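Long-range contact in putative hydrolase (Bacteroides ovatus, PDB 4HBS), which is of unknown function but, as a five-bladed beta-propeller related to the beta-fructosidase group, is probably a hydrolase, perhaps acting on glycosidic bonds: residues Phe79-Gly90 against Asn385-Tyr395. Numbering follows the deposited sequence.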
ATOM      1  N   PHE A  79      -5.570   8.137  11.647  1.00 38.58           N
ATOM      2  CA  PHE A  79      -5.967   8.713  12.929  1.00 37.63           C
ATOM      3  C   PHE A  79      -4.800   8.662  13.914  1.00 41.15           C
ATOM      4  O   PHE A  79      -4.271   7.589  14.189  1.00 40.28           O
ATOM      5  CB  PHE A  79      -7.158   7.967  13.547  1.00 38.96           C
ATOM      6  CG  PHE A  79      -8.455   8.110  12.810  1.00 39.31           C
ATOM      7  CD1 PHE A  79      -9.112   9.329  12.760  1.00 41.75           C
ATOM      8  CD2 PHE A  79      -9.053   7.014  12.202  1.00 40.23           C
ATOM      9  CE1 PHE A  79     -10.318   9.464  12.062  1.00 41.54           C
ATOM     10  CE2 PHE A  79     -10.260   7.149  11.511  1.00 42.11           C
ATOM     11  CZ  PHE A  79     -10.883   8.375  11.444  1.00 39.70           C
ATOM     12  N   TYR A  80      -4.430   9.818  14.459  1.00 37.33           N
ATOM     13  CA  TYR A  80      -3.398   9.958  15.462  1.00 37.16           C
ATOM     14  C   TYR A  80      -4.059  10.551  16.649  1.00 43.05           C
ATOM     15  O   TYR A  80      -4.607  11.634  16.527  1.00 42.81           O
ATOM     16  CB  TYR A  80      -2.287  10.853  14.952  1.00 37.78           C
ATOM     17  CG  TYR A  80      -1.312  10.127  14.068  1.00 38.30           C
ATOM     18  CD1 TYR A  80      -1.511  10.052  12.696  1.00 39.10           C
ATOM     19  CD2 TYR A  80      -0.178   9.519  14.598  1.00 39.22           C
ATOM     20  CE1 TYR A  80      -0.603   9.394  11.869  1.00 39.00           C
ATOM     21  CE2 TYR A  80       0.768   8.913  13.777  1.00 39.30           C
ATOM     22  CZ  TYR A  80       0.544   8.836  12.411  1.00 45.46           C
ATOM     23  OH  TYR A  80       1.425   8.168  11.597  1.00 47.84           O
ATOM     24  N   GLY A  81      -4.083   9.834  17.768  1.00 40.76           N
ATOM     25  CA  GLY A  81      -4.749  10.316  18.963  1.00 40.93           C
ATOM     26  C   GLY A  81      -4.923   9.271  20.037  1.00 45.34           C
ATOM     27  O   GLY A  81      -4.011   8.483  20.289  1.00 45.12           O
ATOM     28  N   VAL A  82      -6.113   9.243  20.653  1.00 42.53           N
ATOM     29  CA  VAL A  82      -6.420   8.404  21.810  1.00 43.04           C
ATOM     30  C   VAL A  82      -7.558   7.391  21.545  1.00 46.50           C
ATOM     31  O   VAL A  82      -8.602   7.763  21.014  1.00 45.80           O
ATOM     32  CB  VAL A  82      -6.789   9.366  22.987  1.00 47.20           C
ATOM     33  CG1 VAL A  82      -7.519   8.642  24.109  1.00 48.13           C
ATOM     34  CG2 VAL A  82      -5.544  10.055  23.524  1.00 47.36           C
ATOM     35  N   ILE A  83      -7.359   6.124  21.978  1.00 43.08           N
ATOM     36  CA  ILE A  83      -8.392   5.071  21.916  1.00 42.34           C
ATOM     37  C   ILE A  83      -8.784   4.787  23.355  1.00 49.80           C
ATOM     38  O   ILE A  83      -7.911   4.503  24.185  1.00 51.65           O
ATOM     39  CB  ILE A  83      -7.944   3.786  21.198  1.00 43.41           C
ATOM     40  CG1 ILE A  83      -7.443   4.056  19.770  1.00 42.41           C
ATOM     41  CG2 ILE A  83      -9.042   2.755  21.221  1.00 42.43           C
ATOM     42  CD1 ILE A  83      -8.447   4.587  18.816  1.00 49.56           C
ATOM     43  N   ASN A  84     -10.083   4.859  23.655  1.00 45.58           N
ATOM     44  CA  ASN A  84     -10.591   4.674  25.000  1.00 46.39           C
ATOM     45  C   ASN A  84     -11.045   3.234  25.232  1.00 52.54           C
ATOM     46  O   ASN A  84     -10.826   2.357  24.396  1.00 51.66           O
ATOM     47  CB  ASN A  84     -11.736   5.672  25.238  1.00 43.99           C
ATOM     48  CG  ASN A  84     -11.325   7.120  25.086  1.00 56.11           C
ATOM     49  OD1 ASN A  84     -11.926   7.871  24.310  1.00 45.00           O
ATOM     50  ND2 ASN A  84     -10.331   7.571  25.870  1.00 47.12           N
ATOM     51  N   GLU A  85     -11.609   2.989  26.409  1.00 52.31           N
ATOM     52  CA  GLU A  85     -12.139   1.696  26.836  1.00 53.98           C
ATOM     53  C   GLU A  85     -12.967   1.015  25.717  1.00 57.55           C
ATOM     54  O   GLU A  85     -13.783   1.676  25.049  1.00 56.53           O
ATOM     55  CB  GLU A  85     -13.016   1.874  28.104  1.00 57.81           C
ATOM     56  CG  GLU A  85     -12.267   2.402  29.335  1.00 77.65           C
ATOM     57  CD  GLU A  85     -12.401   3.895  29.642  1.00111.13           C
ATOM     58  OE1 GLU A  85     -11.985   4.725  28.796  1.00 98.14           O
ATOM     59  OE2 GLU A  85     -12.868   4.230  30.757  1.00111.07           O
ATOM     60  N   ASN A  86     -12.731  -0.310  25.520  1.00 53.67           N
ATOM     61  CA  ASN A  86     -13.395  -1.170  24.522  1.00 51.44           C
ATOM     62  C   ASN A  86     -13.142  -0.692  23.091  1.00 51.44           C
ATOM     63  O   ASN A  86     -14.052  -0.682  22.266  1.00 49.88           O
ATOM     64  CB  ASN A  86     -14.904  -1.305  24.789  1.00 51.55           C
ATOM     65  CG  ASN A  86     -15.231  -1.747  26.182  1.00 72.35           C
ATOM     66  OD1 ASN A  86     -15.901  -1.034  26.925  1.00 66.86           O
ATOM     67  ND2 ASN A  86     -14.782  -2.939  26.566  1.00 65.28           N
ATOM     68  N   ARG A  87     -11.883  -0.347  22.784  1.00 47.06           N
ATOM     69  CA  ARG A  87     -11.482   0.085  21.443  1.00 44.60           C
ATOM     70  C   ARG A  87     -12.427   1.151  20.882  1.00 47.43           C
ATOM     71  O   ARG A  87     -12.850   1.052  19.740  1.00 47.61           O
ATOM     72  CB  ARG A  87     -11.396  -1.132  20.495  1.00 40.89           C
ATOM     73  CG  ARG A  87     -10.306  -2.121  20.863  1.00 40.92           C
ATOM     74  CD  ARG A  87      -8.919  -1.563  20.622  1.00 42.98           C
ATOM     75  NE  ARG A  87      -8.680  -1.288  19.208  1.00 40.41           N
ATOM     76  CZ  ARG A  87      -7.705  -0.513  18.727  1.00 59.17           C
ATOM     77  NH1 ARG A  87      -6.863   0.105  19.553  1.00 46.95           N
ATOM     78  NH2 ARG A  87      -7.569  -0.343  17.413  1.00 46.18           N
ATOM     79  N   SER A  88     -12.767   2.152  21.699  1.00 43.13           N
ATOM     80  CA  SER A  88     -13.658   3.231  21.317  1.00 41.93           C
ATOM     81  C   SER A  88     -12.792   4.417  21.005  1.00 46.36           C
ATOM     82  O   SER A  88     -12.182   4.952  21.918  1.00 48.52           O
ATOM     83  CB  SER A  88     -14.641   3.517  22.450  1.00 46.86           C
ATOM     84  OG  SER A  88     -15.582   4.520  22.106  1.00 57.86           O
ATOM     85  N   ARG A  89     -12.625   4.770  19.719  1.00 41.16           N
ATOM     86  CA  ARG A  89     -11.735   5.870  19.345  1.00 40.31           C
ATOM     87  C   ARG A  89     -12.241   7.199  19.896  1.00 47.62           C
ATOM     88  O   ARG A  89     -13.429   7.492  19.807  1.00 47.98           O
ATOM     89  CB  ARG A  89     -11.552   5.935  17.825  1.00 36.50           C
ATOM     90  CG  ARG A  89     -10.771   7.176  17.286  1.00 38.24           C
ATOM     91  CD  ARG A  89      -9.915   6.839  16.070  1.00 38.00           C
ATOM     92  NE  ARG A  89     -10.641   5.975  15.131  1.00 46.72           N
ATOM     93  CZ  ARG A  89     -10.164   4.895  14.505  1.00 60.02           C
ATOM     94  NH1 ARG A  89      -8.895   4.520  14.671  1.00 27.87           N
ATOM     95  NH2 ARG A  89     -10.950   4.181  13.701  1.00 62.37           N
ATOM     96  N   GLY A  90     -11.318   7.967  20.474  1.00 45.82           N
ATOM     97  CA  GLY A  90     -11.593   9.264  21.070  1.00 47.23           C
ATOM     98  C   GLY A  90     -11.058  10.401  20.223  1.00 53.65           C
ATOM     99  O   GLY A  90     -11.197  10.373  18.996  1.00 53.09           O
ATOM    100  N   ASN A 385     -16.292   5.681  13.074  1.00 40.92           N
ATOM    101  CA  ASN A 385     -14.883   5.517  13.396  1.00 39.26           C
ATOM    102  C   ASN A 385     -14.600   6.068  14.802  1.00 42.80           C
ATOM    103  O   ASN A 385     -13.452   6.019  15.211  1.00 42.08           O
ATOM    104  CB  ASN A 385     -13.990   6.250  12.357  1.00 34.73           C
ATOM    105  CG  ASN A 385     -14.068   5.655  10.973  1.00 49.43           C
ATOM    106  OD1 ASN A 385     -13.710   4.486  10.748  1.00 43.04           O
ATOM    107  ND2 ASN A 385     -14.533   6.433  10.010  1.00 42.04           N
ATOM    108  N   PHE A 386     -15.639   6.595  15.550  1.00 40.15           N
ATOM    109  CA  PHE A 386     -15.472   7.159  16.904  1.00 40.33           C
ATOM    110  C   PHE A 386     -16.573   6.793  17.897  1.00 46.64           C
ATOM    111  O   PHE A 386     -17.684   6.427  17.514  1.00 47.23           O
ATOM    112  CB  PHE A 386     -15.485   8.701  16.838  1.00 41.53           C
ATOM    113  CG  PHE A 386     -14.608   9.331  15.793  1.00 41.62           C
ATOM    114  CD1 PHE A 386     -15.053   9.470  14.484  1.00 43.33           C
ATOM    115  CD2 PHE A 386     -13.361   9.848  16.128  1.00 42.95           C
ATOM    116  CE1 PHE A 386     -14.248  10.050  13.516  1.00 42.80           C
ATOM    117  CE2 PHE A 386     -12.563  10.451  15.162  1.00 44.58           C
ATOM    118  CZ  PHE A 386     -13.003  10.523  13.854  1.00 41.84           C
ATOM    119  N   ASN A 387     -16.255   6.995  19.186  1.00 43.60           N
ATOM    120  CA  ASN A 387     -17.134   6.971  20.350  1.00 44.73           C
ATOM    121  C   ASN A 387     -18.044   5.752  20.598  1.00 51.16           C
ATOM    122  O   ASN A 387     -18.929   5.857  21.444  1.00 53.96           O
ATOM    123  CB  ASN A 387     -18.027   8.208  20.299  1.00 43.14           C
ATOM    124  CG  ASN A 387     -17.252   9.501  20.434  1.00 53.31           C
ATOM    125  OD1 ASN A 387     -16.139   9.545  20.972  1.00 48.49           O
ATOM    126  ND2 ASN A 387     -17.810  10.583  19.949  1.00 38.93           N
ATOM    127  N   ALA A 388     -17.844   4.632  19.942  1.00 46.59           N
ATOM    128  CA  ALA A 388     -18.642   3.428  20.205  1.00 46.90           C
ATOM    129  C   ALA A 388     -17.707   2.299  20.431  1.00 52.28           C
ATOM    130  O   ALA A 388     -16.632   2.293  19.821  1.00 51.73           O
ATOM    131  CB  ALA A 388     -19.541   3.112  19.023  1.00 46.96           C
ATOM    132  N   PRO A 389     -18.074   1.278  21.220  1.00 49.71           N
ATOM    133  CA  PRO A 389     -17.161   0.137  21.388  1.00 49.08           C
ATOM    134  C   PRO A 389     -16.722  -0.471  20.045  1.00 51.57           C
ATOM    135  O   PRO A 389     -17.558  -0.686  19.168  1.00 50.82           O
ATOM    136  CB  PRO A 389     -17.992  -0.852  22.204  1.00 51.77           C
ATOM    137  CG  PRO A 389     -18.951  -0.005  22.946  1.00 56.97           C
ATOM    138  CD  PRO A 389     -19.304   1.102  22.016  1.00 51.96           C
ATOM    139  N   GLY A 390     -15.413  -0.667  19.871  1.00 46.99           N
ATOM    140  CA  GLY A 390     -14.867  -1.249  18.650  1.00 45.23           C
ATOM    141  C   GLY A 390     -14.738  -0.337  17.453  1.00 47.57           C
ATOM    142  O   GLY A 390     -14.146  -0.743  16.453  1.00 46.68           O
ATOM    143  N   SER A 391     -15.239   0.910  17.539  1.00 44.29           N
ATOM    144  CA  SER A 391     -15.171   1.902  16.453  1.00 42.64           C
ATOM    145  C   SER A 391     -13.775   2.088  15.930  1.00 47.44           C
ATOM    146  O   SER A 391     -13.604   2.359  14.733  1.00 49.28           O
ATOM    147  CB  SER A 391     -15.712   3.242  16.926  1.00 44.75           C
ATOM    148  OG  SER A 391     -15.030   3.697  18.075  1.00 49.56           O
ATOM    149  N   ALA A 392     -12.760   1.916  16.798  1.00 42.56           N
ATOM    150  CA  ALA A 392     -11.365   2.043  16.390  1.00 41.35           C
ATOM    151  C   ALA A 392     -10.961   1.081  15.244  1.00 45.93           C
ATOM    152  O   ALA A 392     -10.079   1.424  14.449  1.00 45.98           O
ATOM    153  CB  ALA A 392     -10.446   1.801  17.585  1.00 42.23           C
ATOM    154  N   ASP A 393     -11.612  -0.105  15.153  1.00 41.76           N
ATOM    155  CA  ASP A 393     -11.181  -1.192  14.279  1.00 40.52           C
ATOM    156  C   ASP A 393     -11.869  -1.346  12.885  1.00 42.19           C
ATOM    157  O   ASP A 393     -11.681  -2.376  12.221  1.00 40.77           O
ATOM    158  CB  ASP A 393     -11.266  -2.481  15.081  1.00 42.42           C
ATOM    159  CG  ASP A 393     -10.276  -2.511  16.227  1.00 45.35           C
ATOM    160  OD1 ASP A 393      -9.084  -2.187  15.996  1.00 41.22           O
ATOM    161  OD2 ASP A 393     -10.705  -2.760  17.372  1.00 55.17           O
ATOM    162  N   PHE A 394     -12.514  -0.297  12.379  1.00 36.85           N
ATOM    163  CA  PHE A 394     -13.015  -0.341  11.009  1.00 35.18           C
ATOM    164  C   PHE A 394     -11.895   0.081  10.095  1.00 41.63           C
ATOM    165  O   PHE A 394     -11.600  -0.566   9.092  1.00 41.50           O
ATOM    166  CB  PHE A 394     -14.211   0.608  10.820  1.00 36.01           C
ATOM    167  CG  PHE A 394     -15.514   0.092  11.373  1.00 36.54           C
ATOM    168  CD1 PHE A 394     -16.123  -1.031  10.825  1.00 38.81           C
ATOM    169  CD2 PHE A 394     -16.170   0.770  12.387  1.00 37.91           C
ATOM    170  CE1 PHE A 394     -17.374  -1.453  11.268  1.00 39.90           C
ATOM    171  CE2 PHE A 394     -17.394   0.310  12.874  1.00 41.80           C
ATOM    172  CZ  PHE A 394     -17.990  -0.799  12.310  1.00 39.85           C
ATOM    173  N   TYR A 395     -11.263   1.195  10.464  1.00 39.73           N
ATOM    174  CA  TYR A 395     -10.246   1.856   9.697  1.00 39.00           C
ATOM    175  C   TYR A 395      -8.809   1.547  10.138  1.00 44.44           C
ATOM    176  O   TYR A 395      -8.097   2.412  10.644  1.00 45.35           O
ATOM    177  CB  TYR A 395     -10.522   3.336   9.802  1.00 40.54           C
ATOM    178  CG  TYR A 395      -9.873   4.133   8.716  1.00 42.77           C
ATOM    179  CD1 TYR A 395     -10.264   3.987   7.393  1.00 43.86           C
ATOM    180  CD2 TYR A 395      -8.890   5.065   9.009  1.00 44.30           C
ATOM    181  CE1 TYR A 395      -9.670   4.719   6.384  1.00 44.12           C
ATOM    182  CE2 TYR A 395      -8.306   5.824   8.012  1.00 45.48           C
ATOM    183  CZ  TYR A 395      -8.712   5.661   6.698  1.00 52.58           C
ATOM    184  OH  TYR A 395      -8.188   6.424   5.699  1.00 54.98           O
TER
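Arg87 and Asp393 meet side-on, each carboxylate oxygen taking one nitrogen: NE points almost straight at OD2 (3.1 Å, 172°), while NH2 reaches OD1 at 2.8 Å. Bent at chi2 and chi3, the arginine carries its guanidinium to the 3-10 segment 391-392, where Ala392 CB lies over one face, toward its rim. Arg51 O takes NH1, and Asp393 OD1 also forms a salt bridge with Arg396.

Across to the loop Arg89 uses backbone oxygens, while its NH1 turns to Asn56 OD1. Its NE donates to Asn385 O (2.8 Å) in the carbonyl plane, with a weak bond from NH2 to Ala392 O. The guanidinium lies between Ala392 CA, offset toward the rim of one face, and Phe79 CD2 over the centre of the other.

Main-chain bonds join hairpin to loop: Gly390 N to Asn86 O, Ala392 N to Arg87 O, and Asn387 N to Arg89 O. Ser391 OG accepts from Arg89 N (3.1 Å) and donates to Ala388 O, bracing the type II turn 388-391.

The Phe79 ring meets Phe386 and Tyr395 obliquely, planes 79° and 72° apart, in an aromatic cluster.

In this five-bladed beta-propeller the hairpin of strands 82-84 and 88-93, with a G1 bulge at Arg87-Ser88 facing Asn84, thus receives the long loop between strands 371-377 and 399-403, while Phe79 pairs with strand 55-57 and stacks on Phe94.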